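Local coordinates for protein glycoside Hydrolase Family 43_12 (PDB 7JVH) that probably hydrolyses glycosidic bonds in arabinose- or xylose-containing plant polysaccharides, as a gut-metagenome member of glycoside hydrolase family 43, subfamily 12, at residues Tyr136-Glu141 and Ile172-Phe177; Asn166-Gly171 and Lys213-Pro218; Leu186-Ala191 and Lys205-Asp210. All coordinates share one frame; numbering follows the deposited sequence.

Contact 1: Tyr136-Glu141 and Ile172-Phe177; sequences YMITTE and IDPSLF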
loop_
_atom_site.group_PDB
_atom_site.type_symbol
_atom_site.label_atom_id
_atom_site.label_comp_id
_atom_site.label_asym_id
_atom_site.label_seq_id
_atom_site.Cartn_x
_atom_site.Cartn_y
_atom_site.Cartn_z
ATOM N N TYR A 136 -3.445 14.792 -12.338
ATOM C CA TYR A 136 -4.679 14.033 -12.144
ATOM C C TYR A 136 -4.364 12.777 -11.333
ATOM O O TYR A 136 -3.465 12.016 -11.686
ATOM C CB TYR A 136 -5.248 13.617 -13.501
ATOM C CG TYR A 136 -5.819 14.746 -14.324
ATOM C CD1 TYR A 136 -5.021 15.476 -15.210
ATOM C CD2 TYR A 136 -7.166 15.070 -14.236
ATOM C CE1 TYR A 136 -5.551 16.506 -15.960
ATOM C CE2 TYR A 136 -7.716 16.099 -14.996
ATOM C CZ TYR A 136 -6.902 16.818 -15.856
ATOM O OH TYR A 136 -7.418 17.835 -16.616
HETATM N N MSE A 137 -5.095 12.577 -10.237
HETATM C CA MSE A 137 -5.074 11.314 -9.516
HETATM C C MSE A 137 -6.478 10.714 -9.578
HETATM O O MSE A 137 -7.408 11.244 -8.971
HETATM C CB MSE A 137 -4.620 11.539 -8.068
HETATM C CG MSE A 137 -4.086 10.297 -7.388
HETATM SE SE MSE A 137 -5.491 8.995 -7.018
HETATM C CE MSE A 137 -5.064 7.644 -8.292
ATOM N N ILE A 138 -6.620 9.617 -10.331
ATOM C CA ILE A 138 -7.911 8.983 -10.544
ATOM C C ILE A 138 -7.936 7.551 -9.978
ATOM O O ILE A 138 -7.038 6.755 -10.225
ATOM C CB ILE A 138 -8.292 8.997 -12.047
ATOM C CG1 ILE A 138 -9.747 8.579 -12.243
ATOM C CG2 ILE A 138 -7.380 8.098 -12.863
ATOM C CD1 ILE A 138 -10.220 8.711 -13.684
ATOM N N THR A 139 -9.011 7.228 -9.251
ATOM C CA THR A 139 -9.149 5.954 -8.548
ATOM C C THR A 139 -10.614 5.591 -8.264
ATOM O O THR A 139 -11.526 6.349 -8.597
ATOM C CB THR A 139 -8.360 6.015 -7.225
ATOM O OG1 THR A 139 -8.331 4.722 -6.620
ATOM C CG2 THR A 139 -8.968 7.013 -6.272
ATOM N N THR A 140 -10.816 4.419 -7.652
ATOM C CA THR A 140 -12.113 3.993 -7.135
ATOM C C THR A 140 -12.062 4.027 -5.605
ATOM O O THR A 140 -11.172 3.432 -4.979
ATOM C CB THR A 140 -12.472 2.572 -7.586
ATOM O OG1 THR A 140 -12.230 2.431 -8.988
ATOM C CG2 THR A 140 -13.935 2.278 -7.348
ATOM N N GLU A 141 -13.013 4.746 -5.012
ATOM C CA GLU A 141 -13.091 4.937 -3.571
ATOM C C GLU A 141 -14.359 4.250 -3.051
ATOM O O GLU A 141 -15.413 4.845 -3.047
ATOM C CB GLU A 141 -13.080 6.439 -3.233
ATOM C CG GLU A 141 -13.399 6.783 -1.772
ATOM C CD GLU A 141 -13.011 8.189 -1.392
ATOM O OE1 GLU A 141 -11.874 8.386 -0.984
ATOM O OE2 GLU A 141 -13.844 9.100 -1.498
ATOM N N ILE A 172 -13.588 -0.864 -11.805
ATOM C CA ILE A 172 -12.388 -0.340 -11.131
ATOM C C ILE A 172 -11.259 -0.030 -12.109
ATOM O O ILE A 172 -11.386 -0.243 -13.324
ATOM C CB ILE A 172 -11.882 -1.359 -10.094
ATOM C CG1 ILE A 172 -11.426 -2.661 -10.780
ATOM C CG2 ILE A 172 -12.983 -1.635 -9.061
ATOM C CD1 ILE A 172 -10.951 -3.710 -9.806
ATOM N N ASP A 173 -10.155 0.480 -11.558
ATOM C CA ASP A 173 -8.908 0.748 -12.271
ATOM C C ASP A 173 -9.094 1.788 -13.365
ATOM O O ASP A 173 -8.695 1.571 -14.506
ATOM C CB ASP A 173 -8.297 -0.543 -12.800
ATOM C CG ASP A 173 -7.945 -1.506 -11.684
ATOM O OD1 ASP A 173 -8.217 -1.178 -10.501
ATOM O OD2 ASP A 173 -7.409 -2.605 -11.991
ATOM N N PRO A 174 -9.680 2.961 -13.043
ATOM C CA PRO A 174 -9.747 4.066 -14.000
ATOM C C PRO A 174 -8.355 4.593 -14.364
ATOM O O PRO A 174 -7.429 4.511 -13.564
ATOM C CB PRO A 174 -10.512 5.135 -13.218
ATOM C CG PRO A 174 -10.285 4.796 -11.782
ATOM C CD PRO A 174 -10.244 3.302 -11.731
ATOM N N SER A 175 -8.229 5.147 -15.570
ATOM C CA SER A 175 -6.969 5.707 -16.049
ATOM C C SER A 175 -7.247 6.600 -17.252
ATOM O O SER A 175 -7.897 6.191 -18.201
ATOM C CB SER A 175 -6.003 4.567 -16.401
ATOM O OG SER A 175 -4.744 5.016 -16.801
ATOM N N LEU A 176 -6.750 7.835 -17.190
ATOM C CA LEU A 176 -6.941 8.831 -18.229
ATOM C C LEU A 176 -5.776 8.821 -19.216
ATOM O O LEU A 176 -4.663 8.407 -18.877
ATOM C CB LEU A 176 -7.056 10.218 -17.613
ATOM C CG LEU A 176 -8.149 10.423 -16.579
ATOM C CD1 LEU A 176 -7.841 11.636 -15.713
ATOM C CD2 LEU A 176 -9.498 10.557 -17.256
ATOM N N PHE A 177 -6.061 9.266 -20.446
ATOM C CA PHE A 177 -5.067 9.454 -21.489
ATOM C C PHE A 177 -5.430 10.697 -22.292
ATOM O O PHE A 177 -6.594 10.878 -22.670
ATOM C CB PHE A 177 -5.007 8.235 -22.412
ATOM C CG PHE A 177 -4.323 8.501 -23.721
ATOM C CD1 PHE A 177 -2.941 8.488 -23.818
ATOM C CD2 PHE A 177 -5.074 8.790 -24.864
ATOM C CE1 PHE A 177 -2.322 8.756 -25.027
ATOM C CE2 PHE A 177 -4.457 9.056 -26.076
ATOM C CZ PHE A 177 -3.076 9.031 -26.160
#
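I138 lays its outer branch across the ring of P174. CD1 of I138 comes to 3.6 Å from CB of P174, and its CG1 lies nearly as close, the two side chains meeting at a slant. With CG1 anti to the backbone N (chi1 -169°), the same CD1 lies between the proline and L176, 3.9 Å from CG of the leucine. L176 in turn sends CD1 to Y136, 3.8 Å from CD2 of the phenol ring; the leucine and tyrosine side chains cross at about a right angle, and the tyrosine OH is bonded to N132 beyond the contact. Strands 136-141 and 175-177 run at 145° to each other with axes 7.5 Å apart, and they belong to consecutive four-stranded antiparallel sheets, two blades of the five-bladed beta-propeller of family 43. The packing is blade against blade and mostly apolar. Towards the other end, the P174 ring presses its CG on the T139 backbone, 3.6 Å from CA of T139. T140 turns OG1 to the same proline, 3.5 Å from CD of P174, while that hydroxyl is bonded to N149. D173 takes almost no part in this packing: its OD2 is bonded to the backbone N of G240 and its OD1 to a glycerol, probably from the crystallisation liquor, though such molecules often mark pockets.

Contact 2: Asn166-Gly171 and Lys213-Pro218; sequences NLHFGG and KDQIIP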
loop_
_atom_site.group_PDB
_atom_site.type_symbol
_atom_site.label_atom_id
_atom_site.label_comp_id
_atom_site.label_asym_id
_atom_site.label_seq_id
_atom_site.Cartn_x
_atom_site.Cartn_y
_atom_site.Cartn_z
ATOM N N ASN A 166 -16.771 13.250 -8.810
ATOM C CA ASN A 166 -17.414 11.929 -8.917
ATOM C C ASN A 166 -17.618 11.603 -10.397
ATOM O O ASN A 166 -18.182 12.415 -11.135
ATOM C CB ASN A 166 -18.751 11.901 -8.161
ATOM C CG ASN A 166 -18.599 11.623 -6.662
ATOM O OD1 ASN A 166 -17.811 10.765 -6.281
ATOM N ND2 ASN A 166 -19.317 12.365 -5.808
ATOM N N LEU A 167 -17.148 10.424 -10.820
ATOM C CA LEU A 167 -17.258 9.980 -12.205
ATOM C C LEU A 167 -18.320 8.888 -12.355
ATOM O O LEU A 167 -18.432 7.985 -11.525
ATOM C CB LEU A 167 -15.906 9.480 -12.708
ATOM C CG LEU A 167 -14.728 10.422 -12.436
ATOM C CD1 LEU A 167 -13.418 9.725 -12.748
ATOM C CD2 LEU A 167 -14.855 11.716 -13.227
ATOM N N HIS A 168 -19.079 8.968 -13.454
ATOM C CA HIS A 168 -20.317 8.206 -13.640
ATOM C C HIS A 168 -20.124 6.939 -14.482
ATOM O O HIS A 168 -20.722 6.794 -15.554
ATOM C CB HIS A 168 -21.389 9.104 -14.266
ATOM C CG HIS A 168 -21.740 10.300 -13.434
ATOM N ND1 HIS A 168 -22.313 11.436 -13.963
ATOM C CD2 HIS A 168 -21.602 10.532 -12.106
ATOM C CE1 HIS A 168 -22.518 12.315 -13.001
ATOM N NE2 HIS A 168 -22.095 11.792 -11.863
ATOM N N PHE A 169 -19.321 6.002 -13.957
ATOM C CA PHE A 169 -19.161 4.675 -14.545
ATOM C C PHE A 169 -18.787 3.710 -13.434
ATOM O O PHE A 169 -18.253 4.130 -12.412
ATOM C CB PHE A 169 -18.114 4.698 -15.657
ATOM C CG PHE A 169 -16.762 5.207 -15.208
ATOM C CD1 PHE A 169 -15.807 4.332 -14.719
ATOM C CD2 PHE A 169 -16.442 6.556 -15.289
ATOM C CE1 PHE A 169 -14.554 4.787 -14.316
ATOM C CE2 PHE A 169 -15.204 7.014 -14.876
ATOM C CZ PHE A 169 -14.258 6.132 -14.395
ATOM N N GLY A 170 -19.088 2.426 -13.644
ATOM C CA GLY A 170 -18.791 1.381 -12.685
ATOM C C GLY A 170 -17.438 0.734 -12.914
ATOM O O GLY A 170 -16.652 1.197 -13.719
ATOM N N GLY A 171 -17.181 -0.359 -12.198
ATOM C CA GLY A 171 -15.941 -1.101 -12.291
ATOM C C GLY A 171 -14.817 -0.383 -11.567
ATOM O O GLY A 171 -15.043 0.601 -10.826
ATOM N N LYS A 213 -15.651 19.709 -17.758
ATOM C CA LYS A 213 -16.577 19.179 -16.756
ATOM C C LYS A 213 -15.988 18.083 -15.850
ATOM O O LYS A 213 -16.575 17.764 -14.827
ATOM C CB LYS A 213 -17.846 18.651 -17.448
ATOM C CG LYS A 213 -19.100 19.578 -17.462
ATOM C CD LYS A 213 -18.878 21.000 -17.989
ATOM C CE LYS A 213 -19.538 22.055 -17.091
ATOM N NZ LYS A 213 -18.902 22.060 -15.729
ATOM N N ASP A 214 -14.844 17.519 -16.239
ATOM C CA ASP A 214 -14.228 16.393 -15.533
ATOM C C ASP A 214 -15.253 15.278 -15.332
ATOM O O ASP A 214 -15.581 14.901 -14.212
ATOM C CB ASP A 214 -13.610 16.847 -14.209
ATOM C CG ASP A 214 -12.322 17.631 -14.400
ATOM O OD1 ASP A 214 -11.357 17.072 -14.947
ATOM O OD2 ASP A 214 -12.279 18.805 -14.002
ATOM N N GLN A 215 -15.765 14.783 -16.459
ATOM C CA GLN A 215 -16.785 13.747 -16.511
ATOM C C GLN A 215 -16.729 13.092 -17.891
ATOM O O GLN A 215 -16.396 13.760 -18.877
ATOM C CB GLN A 215 -18.174 14.356 -16.264
ATOM C CG GLN A 215 -19.305 13.345 -16.176
ATOM C CD GLN A 215 -19.133 12.381 -15.021
ATOM O OE1 GLN A 215 -18.618 11.264 -15.205
ATOM N NE2 GLN A 215 -19.554 12.801 -13.823
ATOM N N ILE A 216 -17.035 11.789 -17.946
ATOM C CA ILE A 216 -17.135 11.063 -19.206
ATOM C C ILE A 216 -18.290 11.630 -20.038
ATOM O O ILE A 216 -19.241 12.181 -19.474
ATOM C CB ILE A 216 -17.283 9.530 -18.997
ATOM C CG1 ILE A 216 -18.446 9.153 -18.052
ATOM C CG2 ILE A 216 -15.996 8.957 -18.418
ATOM C CD1 ILE A 216 -19.834 9.298 -18.633
ATOM N N ILE A 217 -18.178 11.538 -21.370
ATOM C CA ILE A 217 -19.244 11.945 -22.275
ATOM C C ILE A 217 -20.159 10.744 -22.510
ATOM O O ILE A 217 -19.721 9.724 -23.045
ATOM C CB ILE A 217 -18.718 12.496 -23.624
ATOM C CG1 ILE A 217 -17.974 13.821 -23.415
ATOM C CG2 ILE A 217 -19.869 12.751 -24.595
ATOM C CD1 ILE A 217 -16.516 13.668 -23.067
ATOM N N PRO A 218 -21.448 10.817 -22.102
ATOM C CA PRO A 218 -22.407 9.741 -22.375
ATOM C C PRO A 218 -22.529 9.387 -23.854
ATOM O O PRO A 218 -22.517 10.270 -24.687
ATOM C CB PRO A 218 -23.723 10.314 -21.837
ATOM C CG PRO A 218 -23.304 11.312 -20.800
ATOM C CD PRO A 218 -22.039 11.917 -21.321
#
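The backbones of N166-F169 and D214-I216 run in nearly the same direction, 14° apart, with L167 and Q215 at the point of nearest approach. The amide of Q215 bridges to the loop. Its OE1 accepts the backbone N-H of H168 at 2.9 Å (158° at the hydrogen), the donor somewhat tilted from the carbonyl plane, and also the N-H of I216 at 3.2 Å between OE1 and N. NE2 of Q215 gives a weak bond to O of N166, 3.0 Å away. Two backbone donors on OE1, with the weak bond from NE2, help to fix the amide's rotation. A bend at chi2 folds the glutamine back and brings the NE2 end of the amide over the centre of one face of the H168 imidazole, amide and ring planes only 20° apart. CD2 of L167 rests 3.4 Å from O of D214, and CG2 of I216 touches CD2 of F169 at 4.0 Å. D214 and Q215 both face D210 in a G1 beta bulge that opens the edge strand 215-226. The loop 166-171, leaving strand 165-166 of the preceding propeller blade, lies over the start of this strand and over the blade face that carries L186, H188 and W207, on strands 184-190 and 203-210, where F169 lodges.

Contact 3: Leu186-Ala191 and Lys205-Asp210; sequences LVHNDA and KIWEYD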
loop_
_atom_site.group_PDB
_atom_site.type_symbol
_atom_site.label_atom_id
_atom_site.label_comp_id
_atom_site.label_asym_id
_atom_site.label_seq_id
_atom_site.Cartn_x
_atom_site.Cartn_y
_atom_site.Cartn_z
ATOM N N LEU A 186 -10.736 7.996 -21.154
ATOM C CA LEU A 186 -10.699 7.334 -19.872
ATOM C C LEU A 186 -10.971 5.872 -20.115
ATOM O O LEU A 186 -11.955 5.520 -20.759
ATOM C CB LEU A 186 -11.764 7.924 -18.959
ATOM C CG LEU A 186 -11.801 7.394 -17.525
ATOM C CD1 LEU A 186 -12.497 8.405 -16.633
ATOM C CD2 LEU A 186 -12.452 6.007 -17.428
ATOM N N VAL A 187 -10.081 5.019 -19.612
ATOM C CA VAL A 187 -10.223 3.585 -19.744
ATOM C C VAL A 187 -10.365 2.988 -18.351
ATOM O O VAL A 187 -9.809 3.510 -17.367
ATOM C CB VAL A 187 -9.037 2.965 -20.513
ATOM C CG1 VAL A 187 -7.756 2.985 -19.668
ATOM C CG2 VAL A 187 -9.419 1.592 -21.026
ATOM N N HIS A 188 -11.139 1.906 -18.254
ATOM C CA HIS A 188 -11.339 1.238 -16.981
ATOM C C HIS A 188 -11.778 -0.191 -17.190
ATOM O O HIS A 188 -12.131 -0.580 -18.308
ATOM C CB HIS A 188 -12.334 2.021 -16.110
ATOM C CG HIS A 188 -13.761 1.905 -16.563
ATOM N ND1 HIS A 188 -14.659 1.047 -15.972
ATOM C CD2 HIS A 188 -14.450 2.564 -17.527
ATOM C CE1 HIS A 188 -15.839 1.170 -16.564
ATOM N NE2 HIS A 188 -15.738 2.081 -17.512
ATOM N N ASN A 189 -11.685 -0.977 -16.104
ATOM C CA ASN A 189 -12.213 -2.336 -16.041
ATOM C C ASN A 189 -13.716 -2.229 -15.760
ATOM O O ASN A 189 -14.155 -1.288 -15.107
ATOM C CB ASN A 189 -11.432 -3.142 -14.980
ATOM C CG ASN A 189 -12.247 -4.259 -14.327
ATOM O OD1 ASN A 189 -13.182 -3.990 -13.575
ATOM N ND2 ASN A 189 -11.855 -5.512 -14.565
ATOM N N ASP A 190 -14.489 -3.178 -16.289
ATOM C CA ASP A 190 -15.927 -3.242 -16.055
ATOM C C ASP A 190 -16.393 -4.692 -16.117
ATOM O O ASP A 190 -15.626 -5.579 -16.481
ATOM C CB ASP A 190 -16.693 -2.393 -17.088
ATOM C CG ASP A 190 -18.034 -1.852 -16.551
ATOM O OD1 ASP A 190 -18.473 -2.259 -15.441
ATOM O OD2 ASP A 190 -18.653 -1.015 -17.239
ATOM N N ALA A 191 -17.655 -4.922 -15.742
ATOM C CA ALA A 191 -18.277 -6.236 -15.865
ATOM C C ALA A 191 -18.970 -6.305 -17.217
ATOM O O ALA A 191 -19.449 -5.283 -17.703
ATOM C CB ALA A 191 -19.259 -6.481 -14.729
ATOM N N LYS A 205 -13.075 -0.996 -20.957
ATOM C CA LYS A 205 -13.993 -0.060 -21.542
ATOM C C LYS A 205 -13.305 1.282 -21.629
ATOM O O LYS A 205 -12.606 1.667 -20.713
ATOM C CB LYS A 205 -15.238 0.053 -20.658
ATOM C CG LYS A 205 -16.364 0.877 -21.284
ATOM C CD LYS A 205 -17.672 0.720 -20.529
ATOM C CE LYS A 205 -18.254 -0.679 -20.725
ATOM N NZ LYS A 205 -19.462 -0.898 -19.904
ATOM N N ILE A 206 -13.532 1.995 -22.739
ATOM C CA ILE A 206 -12.992 3.336 -22.939
ATOM C C ILE A 206 -14.126 4.345 -23.118
ATOM O O ILE A 206 -15.189 4.010 -23.637
ATOM C CB ILE A 206 -12.011 3.375 -24.126
ATOM C CG1 ILE A 206 -11.250 4.701 -24.157
ATOM C CG2 ILE A 206 -12.725 3.137 -25.458
ATOM C CD1 ILE A 206 -10.071 4.677 -25.124
ATOM N N TRP A 207 -13.883 5.576 -22.648
ATOM C CA TRP A 207 -14.808 6.704 -22.743
ATOM C C TRP A 207 -14.023 7.914 -23.195
ATOM O O TRP A 207 -12.876 8.081 -22.799
ATOM C CB TRP A 207 -15.367 7.069 -21.371
ATOM C CG TRP A 207 -16.198 6.043 -20.692
ATOM C CD1 TRP A 207 -15.759 4.976 -19.978
ATOM C CD2 TRP A 207 -17.630 6.023 -20.605
ATOM N NE1 TRP A 207 -16.818 4.279 -19.465
ATOM C CE2 TRP A 207 -17.982 4.891 -19.841
ATOM C CE3 TRP A 207 -18.649 6.837 -21.115
ATOM C CZ2 TRP A 207 -19.313 4.550 -19.574
ATOM C CZ3 TRP A 207 -19.974 6.500 -20.841
ATOM C CH2 TRP A 207 -20.292 5.357 -20.089
ATOM N N GLU A 208 -14.657 8.776 -23.988
ATOM C CA GLU A 208 -14.168 10.129 -24.211
ATOM C C GLU A 208 -14.412 10.902 -22.916
ATOM O O GLU A 208 -15.398 10.658 -22.217
ATOM C CB GLU A 208 -14.889 10.796 -25.390
ATOM C CG GLU A 208 -14.196 12.049 -25.923
ATOM C CD GLU A 208 -14.819 12.562 -27.230
ATOM O OE1 GLU A 208 -15.439 11.753 -27.957
ATOM O OE2 GLU A 208 -14.685 13.772 -27.542
ATOM N N TYR A 209 -13.499 11.824 -22.595
ATOM C CA TYR A 209 -13.510 12.552 -21.329
ATOM C C TYR A 209 -13.607 14.039 -21.617
ATOM O O TYR A 209 -12.961 14.546 -22.529
ATOM C CB TYR A 209 -12.239 12.227 -20.532
ATOM C CG TYR A 209 -12.155 12.771 -19.108
ATOM C CD1 TYR A 209 -12.695 12.067 -18.025
ATOM C CD2 TYR A 209 -11.477 13.957 -18.836
ATOM C CE1 TYR A 209 -12.590 12.555 -16.726
ATOM C CE2 TYR A 209 -11.365 14.450 -17.541
ATOM C CZ TYR A 209 -11.920 13.750 -16.488
ATOM O OH TYR A 209 -11.809 14.247 -15.198
ATOM N N ASP A 210 -14.441 14.726 -20.833
ATOM C CA ASP A 210 -14.663 16.150 -20.956
ATOM C C ASP A 210 -13.790 16.860 -19.929
ATOM O O ASP A 210 -14.025 16.737 -18.724
ATOM C CB ASP A 210 -16.141 16.476 -20.733
ATOM C CG ASP A 210 -16.457 17.943 -20.984
ATOM O OD1 ASP A 210 -15.681 18.817 -20.542
ATOM O OD2 ASP A 210 -17.483 18.231 -21.633
#
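Backbone hydrogen bonds pair L186 with W207 and H188 with K205 in both directions; both bonds of the L186-W207 pair, N to O, measure 2.7 Å. Between them V187 and I206 form a non-hydrogen-bonded pair, CA to CA 4.2 Å, where the carbonyl O of K205 meets CA of V187 in a CA-H...O contact. These are the two middle strands, 184-190 and 203-210, of a four-stranded antiparallel propeller blade, with N-to-C directions 152° apart. Among polar side chains, NE1 of W207 donates to NE2 of H188 at 3.1 Å, and the bond lies close to both ring planes. The rings consequently meet rim to rim, their planes at 21°. A charged pair closes the end: NZ of K205 forms a salt bridge to OD2 of D190 at 2.8 Å, on the anti side but well out of the carboxylate plane, after the lysine chain bends at chi3 (-70°) beyond an otherwise extended course alongside H188. Apolar contact is led by L186, whose CD1 touches CD1 of Y209 at 3.9 Å while its CD2 nears W207; the tyrosine OH is hydrogen-bonded to OD1 of D214.

Overall arrangement
Contact 3 lies within one propeller blade, contact 1 joins that blade to the preceding one, and contact 2 lays the connecting loop over the blade's outer strand. Their chemistry follows these places: 136-141 with 172-177 is buried and mostly apolar, 166-171 with 213-218 is partly exposed and turns on one glutamine amide, and 186-191 with 205-210 combines a backbone ladder with a histidine-tryptophan bond and a salt bridge nearer the surface. The three merge into one region. S175 and I172 of contact 1 probably bond to V187 and N189 of contact 3, the backbone O of Q215 in contact 2 probably bonds to N of D210 in contact 3, and L167 packs on I138.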